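Local coordinates for protein R.Pab1 family restriction endonuclease (Campylobacter coli, PDB 7CFA) that probably acts as a restriction DNA glycosylase of the R.PabI family, excising a base from its DNA recognition site and so leading to strand cleavage, at residues A[99-104]-A[228-233]; A[115-120]-A[155-160]. The protein carries 2 engineered substitutions. One frame throughout, in Å; residues are numbered along the deposited sequence.

Contact 1. Residues A[99-104]-A[228-233]; sequences GIKNFL and NVLQII. Engineered in segment 228-233: N228 (natural residue Asp).
The closest touch between residues 99-104 and 228-233 is made by two methyl groups: L104 CD1 meets V229 CG1 at 3.6 Å, the two side chains crossing at about a right angle. One turn along, I233 reaches over with its CD1, which lies 3.8 Å from I100 CG2, again with the side chains crossed. Its CG1 stands anti to the carbonyl carbon (chi1 -65°) and the chain runs on extended through chi2 (179°), so CD1 arrives end-on at the beta-branch of I100. L230 starts off to one flank, but its branch turns back across: L230 CD2 sits 4.0 Å from L104 CB and just as far from the K101 carbonyl O, packing against backbone as well as side chain. K101 adds its CG, 4.1 Å from L230 CD2. From there the lysine chain, with CG anti to the backbone N, runs extended past the end of segment 228-233, and NZ forms a salt bridge with E234, the next residue of the same helix.

The helical segments 99-104 and 228-233 run nearly antiparallel, their axes 10.2 Å apart at closest and 151° between directions; they lie on helices 94-106 and 223-237. Helix 208-219 closes the buried flank, with L215 touching both V229 and I233, and K216 touching I100. R226 donates a hydrogen bond to the L104 carbonyl O, tying that end of helix 94-106 to its partner helix.

Adhesion between the segments thus rests on van der Waals contact, mainly of aliphatic side chains, while the polar links between the helices lie at its margin, with charge paired at the K101 end.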
loop_
_atom_site.group_PDB
_atom_site.type_symbol
_atom_site.label_atom_id
_atom_site.label_comp_id
_atom_site.label_asym_id
_atom_site.label_seq_id
_atom_site.Cartn_x
_atom_site.Cartn_y
_atom_site.Cartn_z
ATOM N N GLY A 99 27.142 -21.665 9.176
ATOM C CA GLY A 99 25.879 -22.165 9.695
ATOM C C GLY A 99 24.683 -21.604 8.953
ATOM O O GLY A 99 23.708 -22.315 8.697
ATOM N N ILE A 100 24.739 -20.320 8.595
ATOM C CA ILE A 100 23.671 -19.736 7.791
ATOM C C ILE A 100 23.687 -20.322 6.385
ATOM O O ILE A 100 22.633 -20.568 5.788
ATOM C CB ILE A 100 23.793 -18.200 7.770
ATOM C CG1 ILE A 100 23.783 -17.643 9.194
ATOM C CG2 ILE A 100 22.660 -17.583 6.963
ATOM C CD1 ILE A 100 23.919 -16.136 9.259
ATOM N N LYS A 101 24.881 -20.565 5.840
ATOM C CA LYS A 101 24.989 -21.133 4.500
ATOM C C LYS A 101 24.371 -22.525 4.439
ATOM O O LYS A 101 23.563 -22.821 3.552
ATOM C CB LYS A 101 26.455 -21.170 4.066
ATOM C CG LYS A 101 26.688 -21.798 2.703
ATOM C CD LYS A 101 28.169 -21.822 2.359
ATOM C CE LYS A 101 28.423 -22.539 1.042
ATOM N NZ LYS A 101 29.871 -22.568 0.704
ATOM N N ASN A 102 24.738 -23.397 5.382
ATOM C CA ASN A 102 24.176 -24.744 5.396
ATOM C C ASN A 102 22.678 -24.724 5.668
ATOM O O ASN A 102 21.942 -25.570 5.147
ATOM C CB ASN A 102 24.897 -25.608 6.434
ATOM C CG ASN A 102 26.345 -25.870 6.069
ATOM O OD1 ASN A 102 26.710 -25.873 4.893
ATOM N ND2 ASN A 102 27.180 -26.097 7.078
ATOM N N PHE A 103 22.209 -23.772 6.477
ATOM C CA PHE A 103 20.779 -23.663 6.746
ATOM C C PHE A 103 20.009 -23.285 5.488
ATOM O O PHE A 103 18.944 -23.850 5.215
ATOM C CB PHE A 103 20.533 -22.640 7.854
ATOM C CG PHE A 103 19.085 -22.267 8.028
ATOM C CD1 PHE A 103 18.227 -23.084 8.745
ATOM C CD2 PHE A 103 18.586 -21.096 7.482
ATOM C CE1 PHE A 103 16.897 -22.744 8.908
ATOM C CE2 PHE A 103 17.259 -20.750 7.639
ATOM C CZ PHE A 103 16.413 -21.575 8.354
ATOM N N LEU A 104 20.526 -22.330 4.713
ATOM C CA LEU A 104 19.826 -21.901 3.509
ATOM C C LEU A 104 19.914 -22.944 2.404
ATOM O O LEU A 104 19.022 -23.015 1.552
ATOM C CB LEU A 104 20.387 -20.562 3.033
ATOM C CG LEU A 104 20.197 -19.403 4.013
ATOM C CD1 LEU A 104 20.831 -18.133 3.479
ATOM C CD2 LEU A 104 18.720 -19.190 4.301
ATOM N N ASN A 228 20.662 -14.857 -3.696
ATOM C CA ASN A 228 21.456 -13.650 -3.487
ATOM C C ASN A 228 22.207 -13.701 -2.163
ATOM O O ASN A 228 23.397 -13.365 -2.107
ATOM C CB ASN A 228 20.558 -12.415 -3.551
ATOM C CG ASN A 228 19.996 -12.176 -4.938
ATOM O OD1 ASN A 228 20.505 -12.706 -5.924
ATOM N ND2 ASN A 228 18.944 -11.370 -5.022
ATOM N N VAL A 229 21.533 -14.118 -1.088
ATOM C CA VAL A 229 22.196 -14.217 0.211
ATOM C C VAL A 229 23.337 -15.225 0.151
ATOM O O VAL A 229 24.420 -14.993 0.704
ATOM C CB VAL A 229 21.177 -14.573 1.309
ATOM C CG1 VAL A 229 21.893 -14.844 2.621
ATOM C CG2 VAL A 229 20.169 -13.446 1.479
ATOM N N LEU A 230 23.120 -16.355 -0.527
ATOM C CA LEU A 230 24.186 -17.343 -0.661
ATOM C C LEU A 230 25.370 -16.791 -1.446
ATOM O O LEU A 230 26.524 -17.104 -1.128
ATOM C CB LEU A 230 23.647 -18.617 -1.320
ATOM C CG LEU A 230 22.779 -19.500 -0.417
ATOM C CD1 LEU A 230 22.183 -20.663 -1.194
ATOM C CD2 LEU A 230 23.584 -20.008 0.773
ATOM N N GLN A 231 25.113 -15.961 -2.461
ATOM C CA GLN A 231 26.209 -15.313 -3.176
ATOM C C GLN A 231 26.944 -14.327 -2.276
ATOM O O GLN A 231 28.170 -14.183 -2.370
ATOM C CB GLN A 231 25.679 -14.606 -4.424
ATOM C CG GLN A 231 25.124 -15.540 -5.489
ATOM C CD GLN A 231 26.205 -16.346 -6.182
ATOM O OE1 GLN A 231 27.325 -15.873 -6.370
ATOM N NE2 GLN A 231 25.872 -17.574 -6.564
ATOM N N ILE A 232 26.211 -13.644 -1.393
ATOM C CA ILE A 232 26.827 -12.680 -0.490
ATOM C C ILE A 232 27.681 -13.389 0.554
ATOM O O ILE A 232 28.794 -12.947 0.867
ATOM C CB ILE A 232 25.742 -11.800 0.158
ATOM C CG1 ILE A 232 25.101 -10.895 -0.896
ATOM C CG2 ILE A 232 26.317 -10.984 1.309
ATOM C CD1 ILE A 232 24.018 -9.991 -0.355
ATOM N N ILE A 233 27.179 -14.495 1.111
ATOM C CA ILE A 233 27.947 -15.232 2.111
ATOM C C ILE A 233 29.229 -15.785 1.501
ATOM O O ILE A 233 30.302 -15.723 2.113
ATOM C CB ILE A 233 27.088 -16.349 2.734
ATOM C CG1 ILE A 233 25.914 -15.751 3.513
ATOM C CG2 ILE A 233 27.931 -17.229 3.643
ATOM C CD1 ILE A 233 25.010 -16.787 4.149
#

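Contact 2. Residues A[115-120]-A[155-160]; sequences MKINRT and IIIKEK
I117 lays its CD1 methyl over the backbone where K158 passes into E159: CD1 is 3.6 Å from K158 C and equally 3.6 Å from E159 N, so the methyl rests on the peptide group itself. The torsions put it there, CG1 standing anti to the carbonyl carbon (chi1 -64°) and CD1 continuing the chain extended (chi2 179°). The glutamate bends round the same methyl; with chi2 near 91° its CG comes to 3.8 Å from I117 CD1, and its carboxylate finds a partner elsewhere, OE2 being hydrogen-bonded to Y139 OH. Further back along the strand I157 serves two neighbours with different branches. Its CG2 lies obliquely beside I117 CG1 at 4.2 Å, whereas its CG1 faces M115 CB at 3.9 Å, those two side chains crossing at about a right angle. M115 touches through CB and CG; beyond them the chain bends at chi2 and chi3 and carries the sulfur away. Between these two residues, the K116 carbonyl O is hydrogen-bonded by Y136 of the second subunit.

The segments are not paired as strands: M115 and I117 belong to the lead-in before strand 118-127 and meet I157 and E159 near the end of strand 152-159. Strand 130-145, which lies between those two in the antiparallel sheet, touches I117 with V137 and Y139. M115 marks the exit from helix 111-114, whose I111 packs on I157, and V166 of strand 166-175 touches both I117 and I157.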
loop_
_atom_site.group_PDB
_atom_site.type_symbol
_atom_site.label_atom_id
_atom_site.label_comp_id
_atom_site.label_asym_id
_atom_site.label_seq_id
_atom_site.Cartn_x
_atom_site.Cartn_y
_atom_site.Cartn_z
ATOM N N MET A 115 3.238 -17.987 2.775
ATOM C CA MET A 115 2.349 -16.898 3.154
ATOM C C MET A 115 1.320 -16.668 2.056
ATOM O O MET A 115 1.667 -16.573 0.874
ATOM C CB MET A 115 3.147 -15.625 3.427
ATOM C CG MET A 115 4.065 -15.728 4.640
ATOM S SD MET A 115 3.186 -16.118 6.174
ATOM C CE MET A 115 3.642 -17.830 6.420
ATOM N N LYS A 116 0.053 -16.590 2.447
ATOM C CA LYS A 116 -1.052 -16.508 1.507
ATOM C C LYS A 116 -1.869 -15.252 1.763
ATOM O O LYS A 116 -2.171 -14.917 2.913
ATOM C CB LYS A 116 -1.959 -17.741 1.611
ATOM C CG LYS A 116 -1.245 -19.068 1.384
ATOM C CD LYS A 116 -0.716 -19.188 -0.042
ATOM C CE LYS A 116 0.069 -20.478 -0.228
ATOM N NZ LYS A 116 0.815 -20.509 -1.517
ATOM N N ILE A 117 -2.209 -14.558 0.684
ATOM C CA ILE A 117 -3.187 -13.481 0.727
ATOM C C ILE A 117 -4.560 -14.089 0.483
ATOM O O ILE A 117 -4.763 -14.814 -0.498
ATOM C CB ILE A 117 -2.857 -12.396 -0.311
ATOM C CG1 ILE A 117 -1.523 -11.728 0.037
ATOM C CG2 ILE A 117 -3.974 -11.365 -0.391
ATOM C CD1 ILE A 117 -1.096 -10.652 -0.939
ATOM N N ASN A 118 -5.500 -13.809 1.381
ATOM C CA ASN A 118 -6.811 -14.440 1.379
ATOM C C ASN A 118 -7.878 -13.466 0.904
ATOM O O ASN A 118 -7.842 -12.277 1.237
ATOM C CB ASN A 118 -7.182 -14.946 2.776
ATOM C CG ASN A 118 -6.325 -16.108 3.224
ATOM O OD1 ASN A 118 -5.979 -16.981 2.433
ATOM N ND2 ASN A 118 -5.985 -16.129 4.506
ATOM N N ARG A 119 -8.831 -13.981 0.134
ATOM C CA ARG A 119 -10.059 -13.268 -0.192
ATOM C C ARG A 119 -11.213 -14.040 0.428
ATOM O O ARG A 119 -11.344 -15.247 0.205
ATOM C CB ARG A 119 -10.241 -13.129 -1.704
ATOM C CG ARG A 119 -9.171 -12.290 -2.376
ATOM C CD ARG A 119 -9.392 -12.216 -3.878
ATOM N NE ARG A 119 -8.346 -11.451 -4.550
ATOM C CZ ARG A 119 -8.439 -10.159 -4.851
ATOM N NH1 ARG A 119 -9.535 -9.481 -4.542
ATOM N NH2 ARG A 119 -7.435 -9.545 -5.464
ATOM N N THR A 120 -12.037 -13.352 1.212
ATOM C CA THR A 120 -13.109 -14.041 1.907
ATOM C C THR A 120 -14.351 -14.134 1.026
ATOM O O THR A 120 -14.467 -13.484 -0.017
ATOM C CB THR A 120 -13.459 -13.334 3.215
ATOM O OG1 THR A 120 -14.091 -12.079 2.927
ATOM C CG2 THR A 120 -12.211 -13.092 4.045
ATOM N N ILE A 155 7.720 -8.475 8.231
ATOM C CA ILE A 155 7.641 -8.776 6.808
ATOM C C ILE A 155 6.202 -8.568 6.363
ATOM O O ILE A 155 5.292 -9.271 6.822
ATOM C CB ILE A 155 8.117 -10.204 6.505
ATOM C CG1 ILE A 155 9.567 -10.379 6.963
ATOM C CG2 ILE A 155 7.977 -10.508 5.020
ATOM C CD1 ILE A 155 10.088 -11.786 6.829
ATOM N N ILE A 156 5.994 -7.600 5.478
ATOM C CA ILE A 156 4.678 -7.322 4.917
ATOM C C ILE A 156 4.534 -8.097 3.615
ATOM O O ILE A 156 5.411 -8.038 2.746
ATOM C CB ILE A 156 4.485 -5.813 4.687
ATOM C CG1 ILE A 156 4.706 -5.041 5.990
ATOM C CG2 ILE A 156 3.100 -5.534 4.126
ATOM C CD1 ILE A 156 3.785 -5.461 7.113
ATOM N N ILE A 157 3.432 -8.828 3.481
ATOM C CA ILE A 157 3.169 -9.658 2.311
ATOM C C ILE A 157 2.161 -8.937 1.424
ATOM O O ILE A 157 1.037 -8.652 1.853
ATOM C CB ILE A 157 2.654 -11.047 2.715
ATOM C CG1 ILE A 157 3.643 -11.735 3.660
ATOM C CG2 ILE A 157 2.408 -11.903 1.484
ATOM C CD1 ILE A 157 5.011 -11.963 3.055
ATOM N N LYS A 158 2.559 -8.647 0.187
ATOM C CA LYS A 158 1.696 -8.005 -0.796
ATOM C C LYS A 158 1.719 -8.810 -2.090
ATOM O O LYS A 158 2.516 -9.736 -2.259
ATOM C CB LYS A 158 2.122 -6.555 -1.061
ATOM C CG LYS A 158 1.928 -5.615 0.121
ATOM C CD LYS A 158 0.454 -5.413 0.446
ATOM C CE LYS A 158 0.277 -4.453 1.612
ATOM N NZ LYS A 158 -1.156 -4.205 1.935
ATOM N N GLU A 159 0.830 -8.445 -3.012
ATOM C CA GLU A 159 0.764 -9.132 -4.295
ATOM C C GLU A 159 1.968 -8.775 -5.156
ATOM O O GLU A 159 2.464 -7.645 -5.120
ATOM C CB GLU A 159 -0.521 -8.768 -5.043
ATOM C CG GLU A 159 -1.810 -9.002 -4.272
ATOM C CD GLU A 159 -2.239 -7.786 -3.474
ATOM O OE1 GLU A 159 -1.401 -6.884 -3.270
ATOM O OE2 GLU A 159 -3.416 -7.733 -3.058
ATOM N N LYS A 160 2.440 -9.746 -5.934
ATOM C CA LYS A 160 3.484 -9.467 -6.910
ATOM C C LYS A 160 2.926 -8.590 -8.022
ATOM O O LYS A 160 1.860 -8.876 -8.577
ATOM C CB LYS A 160 4.040 -10.764 -7.494
ATOM C CG LYS A 160 4.918 -11.563 -6.553
ATOM C CD LYS A 160 5.598 -12.695 -7.304
ATOM C CE LYS A 160 6.459 -13.545 -6.386
ATOM N NZ LYS A 160 7.509 -12.737 -5.708
#

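Contact 1 is a buried joint between two helices; contact 2 is only partly buried and joins the lead-in to strand 118-127, outermost in this chain's sheet, with the end of strand 152-159. They share no element, and their centres lie 26 Å apart, although the short helix 111-114 follows soon after helix 94-106 and leads the chain from one to the other. Both hold by van der Waals contact, but polar groups differ: contact 1 has a lysine tip paired beyond its segments, contact 2 a glutamate carboxylate held by a tyrosine. Segment 99-104 reaches the second subunit through F103, on its A128; segment 115-120 does so more extensively, M115 packing on its K125 and N118 on its Y136.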